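Nitrilotriacetate monooxygenase (Burkholderia pseudomallei, PDB 3SDO) probably acts as an FMN-dependent monooxygenase of the NtaA/SnaA/DszA family, using molecular oxygen to oxidise its organic substrate. Local coordinates at residues A114-V128 / L204-Q218. Sequence-based numbering, arbitrary orientation.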
loop_
_atom_site.group_PDB
_atom_site.type_symbol
_atom_site.label_atom_id
_atom_site.label_comp_id
_atom_site.label_asym_id
_atom_site.label_seq_id
_atom_site.Cartn_x
_atom_site.Cartn_y
_atom_site.Cartn_z
ATOM N N ALA A 114 2.962 8.849 4.792
ATOM C CA ALA A 114 2.460 10.253 4.872
ATOM C C ALA A 114 1.198 10.473 4.018
ATOM O O ALA A 114 0.295 11.215 4.408
ATOM C CB ALA A 114 3.530 11.247 4.476
ATOM N N SER A 115 1.133 9.782 2.887
ATOM C CA SER A 115 0.013 9.905 1.963
ATOM C C SER A 115 -1.206 9.192 2.546
ATOM O O SER A 115 -2.312 9.737 2.538
ATOM C CB SER A 115 0.423 9.393 0.567
ATOM O OG SER A 115 -0.600 9.494 -0.408
ATOM N N LEU A 116 -1.012 7.982 3.066
ATOM C CA LEU A 116 -2.083 7.307 3.811
ATOM C C LEU A 116 -2.588 8.190 4.960
ATOM O O LEU A 116 -3.806 8.346 5.153
ATOM C CB LEU A 116 -1.603 5.941 4.334
ATOM C CG LEU A 116 -2.479 5.179 5.337
ATOM C CD1 LEU A 116 -3.807 4.738 4.652
ATOM C CD2 LEU A 116 -1.705 3.977 5.944
ATOM N N ASP A 117 -1.665 8.802 5.689
ATOM C CA ASP A 117 -2.009 9.657 6.829
ATOM C C ASP A 117 -2.815 10.863 6.394
ATOM O O ASP A 117 -3.777 11.232 7.083
ATOM C CB ASP A 117 -0.743 10.120 7.584
ATOM C CG ASP A 117 -0.952 10.300 9.105
ATOM O OD1 ASP A 117 -1.894 9.743 9.697
ATOM O OD2 ASP A 117 -0.121 10.998 9.705
ATOM N N LEU A 118 -2.439 11.492 5.265
ATOM C CA LEU A 118 -3.151 12.680 4.798
ATOM C C LEU A 118 -4.549 12.311 4.246
ATOM O O LEU A 118 -5.542 12.966 4.537
ATOM C CB LEU A 118 -2.334 13.407 3.751
ATOM C CG LEU A 118 -2.678 14.866 3.501
ATOM C CD1 LEU A 118 -2.386 15.728 4.752
ATOM C CD2 LEU A 118 -1.892 15.388 2.296
ATOM N N ILE A 119 -4.616 11.236 3.465
ATOM C CA ILE A 119 -5.884 10.788 2.891
ATOM C C ILE A 119 -6.882 10.429 3.990
ATOM O O ILE A 119 -8.082 10.731 3.875
ATOM C CB ILE A 119 -5.683 9.573 1.955
ATOM C CG1 ILE A 119 -4.960 10.017 0.683
ATOM C CG2 ILE A 119 -7.070 8.920 1.627
ATOM C CD1 ILE A 119 -4.329 8.870 -0.165
ATOM N N SER A 120 -6.366 9.805 5.054
ATOM C CA SER A 120 -7.167 9.301 6.148
ATOM C C SER A 120 -7.470 10.347 7.225
ATOM O O SER A 120 -8.165 10.049 8.171
ATOM C CB SER A 120 -6.466 8.089 6.822
ATOM O OG SER A 120 -5.294 8.469 7.551
ATOM N N GLY A 121 -6.928 11.552 7.114
ATOM C CA GLY A 121 -7.191 12.579 8.128
ATOM C C GLY A 121 -6.464 12.330 9.449
ATOM O O GLY A 121 -6.952 12.712 10.524
ATOM N N GLY A 122 -5.296 11.714 9.377
ATOM C CA GLY A 122 -4.449 11.525 10.547
ATOM C C GLY A 122 -4.681 10.240 11.301
ATOM O O GLY A 122 -4.682 10.234 12.539
ATOM N N ARG A 123 -4.848 9.128 10.577
ATOM C CA ARG A 123 -5.123 7.854 11.202
ATOM C C ARG A 123 -4.084 6.767 10.903
ATOM O O ARG A 123 -4.294 5.608 11.255
ATOM C CB ARG A 123 -6.506 7.368 10.744
ATOM C CG ARG A 123 -7.654 8.207 11.247
ATOM C CD ARG A 123 -9.000 7.548 10.891
ATOM N NE ARG A 123 -9.381 7.749 9.485
ATOM C CZ ARG A 123 -10.000 6.855 8.707
ATOM N NH1 ARG A 123 -10.250 5.613 9.120
ATOM N NH2 ARG A 123 -10.340 7.196 7.468
ATOM N N ALA A 124 -2.973 7.127 10.263
ATOM C CA ALA A 124 -1.958 6.130 9.903
ATOM C C ALA A 124 -1.079 5.703 11.081
ATOM O O ALA A 124 -0.783 6.501 11.993
ATOM C CB ALA A 124 -1.083 6.655 8.775
ATOM N N GLY A 125 -0.625 4.457 11.025
ATOM C CA GLY A 125 0.401 3.936 11.938
ATOM C C GLY A 125 1.359 3.052 11.162
ATOM O O GLY A 125 0.961 2.404 10.192
ATOM N N TRP A 126 2.638 3.058 11.539
ATOM C CA TRP A 126 3.624 2.197 10.890
ATOM C C TRP A 126 4.183 1.261 11.931
ATOM O O TRP A 126 4.736 1.725 12.939
ATOM C CB TRP A 126 4.760 3.027 10.241
ATOM C CG TRP A 126 5.967 2.244 9.737
ATOM C CD1 TRP A 126 5.993 0.954 9.328
ATOM C CD2 TRP A 126 7.314 2.744 9.556
ATOM N NE1 TRP A 126 7.266 0.601 8.922
ATOM C CE2 TRP A 126 8.094 1.680 9.062
ATOM C CE3 TRP A 126 7.928 3.980 9.783
ATOM C CZ2 TRP A 126 9.460 1.811 8.805
ATOM C CZ3 TRP A 126 9.272 4.120 9.517
ATOM C CH2 TRP A 126 10.031 3.034 9.040
ATOM N N ASN A 127 4.012 -0.047 11.696
ATOM C CA ASN A 127 4.638 -1.079 12.501
ATOM C C ASN A 127 6.001 -1.354 11.910
ATOM O O ASN A 127 6.104 -1.958 10.834
ATOM C CB ASN A 127 3.816 -2.377 12.559
ATOM C CG ASN A 127 4.528 -3.468 13.346
ATOM O OD1 ASN A 127 5.123 -3.195 14.403
ATOM N ND2 ASN A 127 4.489 -4.704 12.840
ATOM N N VAL A 128 7.027 -0.873 12.601
ATOM C CA VAL A 128 8.420 -0.989 12.168
ATOM C C VAL A 128 8.918 -2.398 12.482
ATOM O O VAL A 128 8.993 -2.796 13.640
ATOM C CB VAL A 128 9.303 0.067 12.868
ATOM C CG1 VAL A 128 10.816 -0.092 12.487
ATOM C CG2 VAL A 128 8.806 1.471 12.536
ATOM N N LEU A 204 10.949 15.989 1.817
ATOM C CA LEU A 204 9.812 15.206 1.357
ATOM C C LEU A 204 8.866 16.076 0.532
ATOM O O LEU A 204 8.799 17.304 0.751
ATOM C CB LEU A 204 9.068 14.647 2.565
ATOM C CG LEU A 204 8.193 13.411 2.318
ATOM C CD1 LEU A 204 9.020 12.205 1.804
ATOM C CD2 LEU A 204 7.455 13.019 3.578
ATOM N N ASN A 205 8.118 15.438 -0.382
ATOM C CA ASN A 205 7.173 16.136 -1.260
ATOM C C ASN A 205 5.706 15.931 -0.860
ATOM O O ASN A 205 4.803 15.945 -1.696
ATOM C CB ASN A 205 7.413 15.804 -2.744
ATOM C CG ASN A 205 7.259 14.337 -3.061
ATOM O OD1 ASN A 205 7.030 13.517 -2.177
ATOM N ND2 ASN A 205 7.393 13.998 -4.338
ATOM N N ILE A 206 5.477 15.785 0.440
ATOM C CA ILE A 206 4.120 15.769 0.982
ATOM C C ILE A 206 4.156 16.319 2.407
ATOM O O ILE A 206 5.157 16.168 3.138
ATOM C CB ILE A 206 3.502 14.371 0.920
ATOM C CG1 ILE A 206 2.031 14.421 1.339
ATOM C CG2 ILE A 206 4.315 13.390 1.788
ATOM C CD1 ILE A 206 1.274 13.103 1.080
ATOM N N ARG A 207 3.067 16.980 2.776
ATOM C CA ARG A 207 2.964 17.686 4.057
ATOM C C ARG A 207 2.642 16.740 5.221
ATOM O O ARG A 207 2.462 15.521 5.027
ATOM C CB ARG A 207 1.883 18.767 3.965
ATOM C CG ARG A 207 0.463 18.232 3.712
ATOM C CD ARG A 207 -0.548 19.270 4.092
ATOM N NE ARG A 207 -0.514 19.504 5.539
ATOM C CZ ARG A 207 -0.922 20.605 6.142
ATOM N NH1 ARG A 207 -1.429 21.615 5.434
ATOM N NH2 ARG A 207 -0.826 20.700 7.473
ATOM N N ARG A 208 2.495 17.335 6.405
ATOM C CA ARG A 208 2.185 16.615 7.644
ATOM C C ARG A 208 0.662 16.486 7.795
ATOM O O ARG A 208 -0.062 17.279 7.243
ATOM C CB ARG A 208 2.805 17.353 8.835
ATOM C CG ARG A 208 4.308 17.552 8.683
ATOM C CD ARG A 208 4.959 18.362 9.812
ATOM N NE ARG A 208 5.397 17.521 10.912
ATOM C CZ ARG A 208 4.850 17.459 12.125
ATOM N NH1 ARG A 208 3.786 18.177 12.429
ATOM N NH2 ARG A 208 5.358 16.626 13.025
ATOM N N SER A 209 0.204 15.476 8.534
ATOM C CA SER A 209 -1.219 15.164 8.714
ATOM C C SER A 209 -1.843 15.885 9.902
ATOM O O SER A 209 -1.160 16.603 10.634
ATOM C CB SER A 209 -1.391 13.650 8.927
ATOM O OG SER A 209 -0.982 13.257 10.240
ATOM N N PRO A 210 -3.147 15.680 10.121
ATOM C CA PRO A 210 -3.723 16.263 11.314
ATOM C C PRO A 210 -3.247 15.636 12.635
ATOM O O PRO A 210 -3.558 16.179 13.684
ATOM C CB PRO A 210 -5.225 16.042 11.112
ATOM C CG PRO A 210 -5.386 16.026 9.608
ATOM C CD PRO A 210 -4.198 15.250 9.167
ATOM N N GLN A 211 -2.479 14.539 12.607
ATOM C CA GLN A 211 -1.858 14.044 13.859
ATOM C C GLN A 211 -0.342 14.283 13.895
ATOM O O GLN A 211 0.354 13.827 14.811
ATOM C CB GLN A 211 -2.186 12.581 14.096
ATOM C CG GLN A 211 -1.643 11.619 13.051
ATOM C CD GLN A 211 -1.863 10.174 13.417
ATOM O OE1 GLN A 211 -2.265 9.852 14.552
ATOM N NE2 GLN A 211 -1.587 9.283 12.473
ATOM N N GLY A 212 0.157 15.017 12.909
ATOM C CA GLY A 212 1.574 15.432 12.850
ATOM C C GLY A 212 2.406 14.463 12.040
ATOM O O GLY A 212 2.922 14.803 10.964
ATOM N N GLN A 213 2.532 13.256 12.579
ATOM C CA GLN A 213 3.175 12.144 11.923
ATOM C C GLN A 213 2.429 10.861 12.268
ATOM O O GLN A 213 1.749 10.779 13.311
ATOM C CB GLN A 213 4.597 11.950 12.446
ATOM C CG GLN A 213 5.525 13.135 12.326
ATOM C CD GLN A 213 6.943 12.776 12.769
ATOM O OE1 GLN A 213 7.175 11.727 13.394
ATOM N NE2 GLN A 213 7.891 13.634 12.435
ATOM N N PRO A 214 2.603 9.826 11.434
ATOM C CA PRO A 214 2.010 8.552 11.762
ATOM C C PRO A 214 2.570 7.977 13.067
ATOM O O PRO A 214 3.711 8.274 13.438
ATOM C CB PRO A 214 2.388 7.667 10.572
ATOM C CG PRO A 214 2.698 8.579 9.470
ATOM C CD PRO A 214 3.193 9.840 10.077
ATOM N N VAL A 215 1.746 7.198 13.758
ATOM C CA VAL A 215 2.119 6.565 15.029
ATOM C C VAL A 215 3.070 5.361 14.793
ATOM O O VAL A 215 2.860 4.531 13.865
ATOM C CB VAL A 215 0.864 6.125 15.791
ATOM C CG1 VAL A 215 1.216 5.522 17.164
ATOM C CG2 VAL A 215 -0.085 7.331 15.964
ATOM N N ILE A 216 4.127 5.280 15.596
ATOM C CA ILE A 216 5.091 4.195 15.451
ATOM C C ILE A 216 4.752 3.053 16.403
ATOM O O ILE A 216 4.694 3.239 17.637
ATOM C CB ILE A 216 6.543 4.662 15.717
ATOM C CG1 ILE A 216 6.918 5.825 14.807
ATOM C CG2 ILE A 216 7.551 3.500 15.538
ATOM C CD1 ILE A 216 6.666 5.610 13.320
ATOM N N PHE A 217 4.531 1.884 15.805
ATOM C CA PHE A 217 4.343 0.624 16.499
ATOM C C PHE A 217 5.610 -0.206 16.341
ATOM O O PHE A 217 6.282 -0.151 15.299
ATOM C CB PHE A 217 3.157 -0.143 15.900
ATOM C CG PHE A 217 1.819 0.401 16.305
ATOM C CD1 PHE A 217 1.375 1.605 15.828
ATOM C CD2 PHE A 217 1.000 -0.322 17.148
ATOM C CE1 PHE A 217 0.155 2.091 16.195
ATOM C CE2 PHE A 217 -0.215 0.168 17.557
ATOM C CZ PHE A 217 -0.633 1.375 17.092
ATOM N N GLN A 218 5.947 -0.965 17.375
ATOM C CA GLN A 218 7.056 -1.915 17.279
ATOM C C GLN A 218 6.760 -3.144 18.118
ATOM O O GLN A 218 5.917 -3.103 18.990
ATOM C CB GLN A 218 8.362 -1.273 17.742
ATOM C CG GLN A 218 8.858 -0.154 16.870
ATOM C CD GLN A 218 10.114 0.484 17.385
ATOM O OE1 GLN A 218 10.872 -0.126 18.155
ATOM N NE2 GLN A 218 10.324 1.757 17.003
HETATM O O HOH W 1 0.714 13.468 5.967
#
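Ile-216 lies alongside Trp-126, both pointing the same way, and its CD1 reaches the indole at CE3 (4.1 Å). The other branch of Ile-216, CG2, touches Val-128 CG2, which in turn covers one face of the indole. The two branches of isoleucine thus let one residue touch both the indole and Val-128; helix 150-165 packs against Trp-126 and Ile-216. A second apolar patch joins helix 106-119 to the loop 204-214 that leads into strand 215-218: Ala-114, small enough for a close approach, meets Ile-206 CG2 with its CB, while Leu-118 slides past Ile-206 and crosses the aliphatic part of Arg-207.

Beyond the patch on helix 106-119 lies the buried carboxylate of Asp-117. Its OD2 receives a very short bond from Ser-209 OG (2.5 Å), whose chi1 of 75° sets the hydroxyl between backbone N and carbonyl carbon, where it also accepts from Gln-211 N in an ST turn. OD1 takes two N-H groups from the same face of the carboxylate, Gln-211 NE2 on the syn side (2.8 Å) and Ala-124 N on the anti side. The amide of Gln-211 suits this place because NE2 has a second hydrogen for Ala-124 O, met in the carbonyl plane at 2.9 Å. Gly-122, at phi 91° and psi 43°, backbone angles that glycine accepts most readily, lies against Pro-210.

Backbone bonds then pair strands 124-128 and 215-218, from Val-215 N to Ala-124 O through Val-128 N to Phe-217 O. These neighbouring parallel strands belong to the TIM barrel of the luciferase-like monooxygenases, with Asn-127 beside Thr-98, a predicted FMN-binding residue.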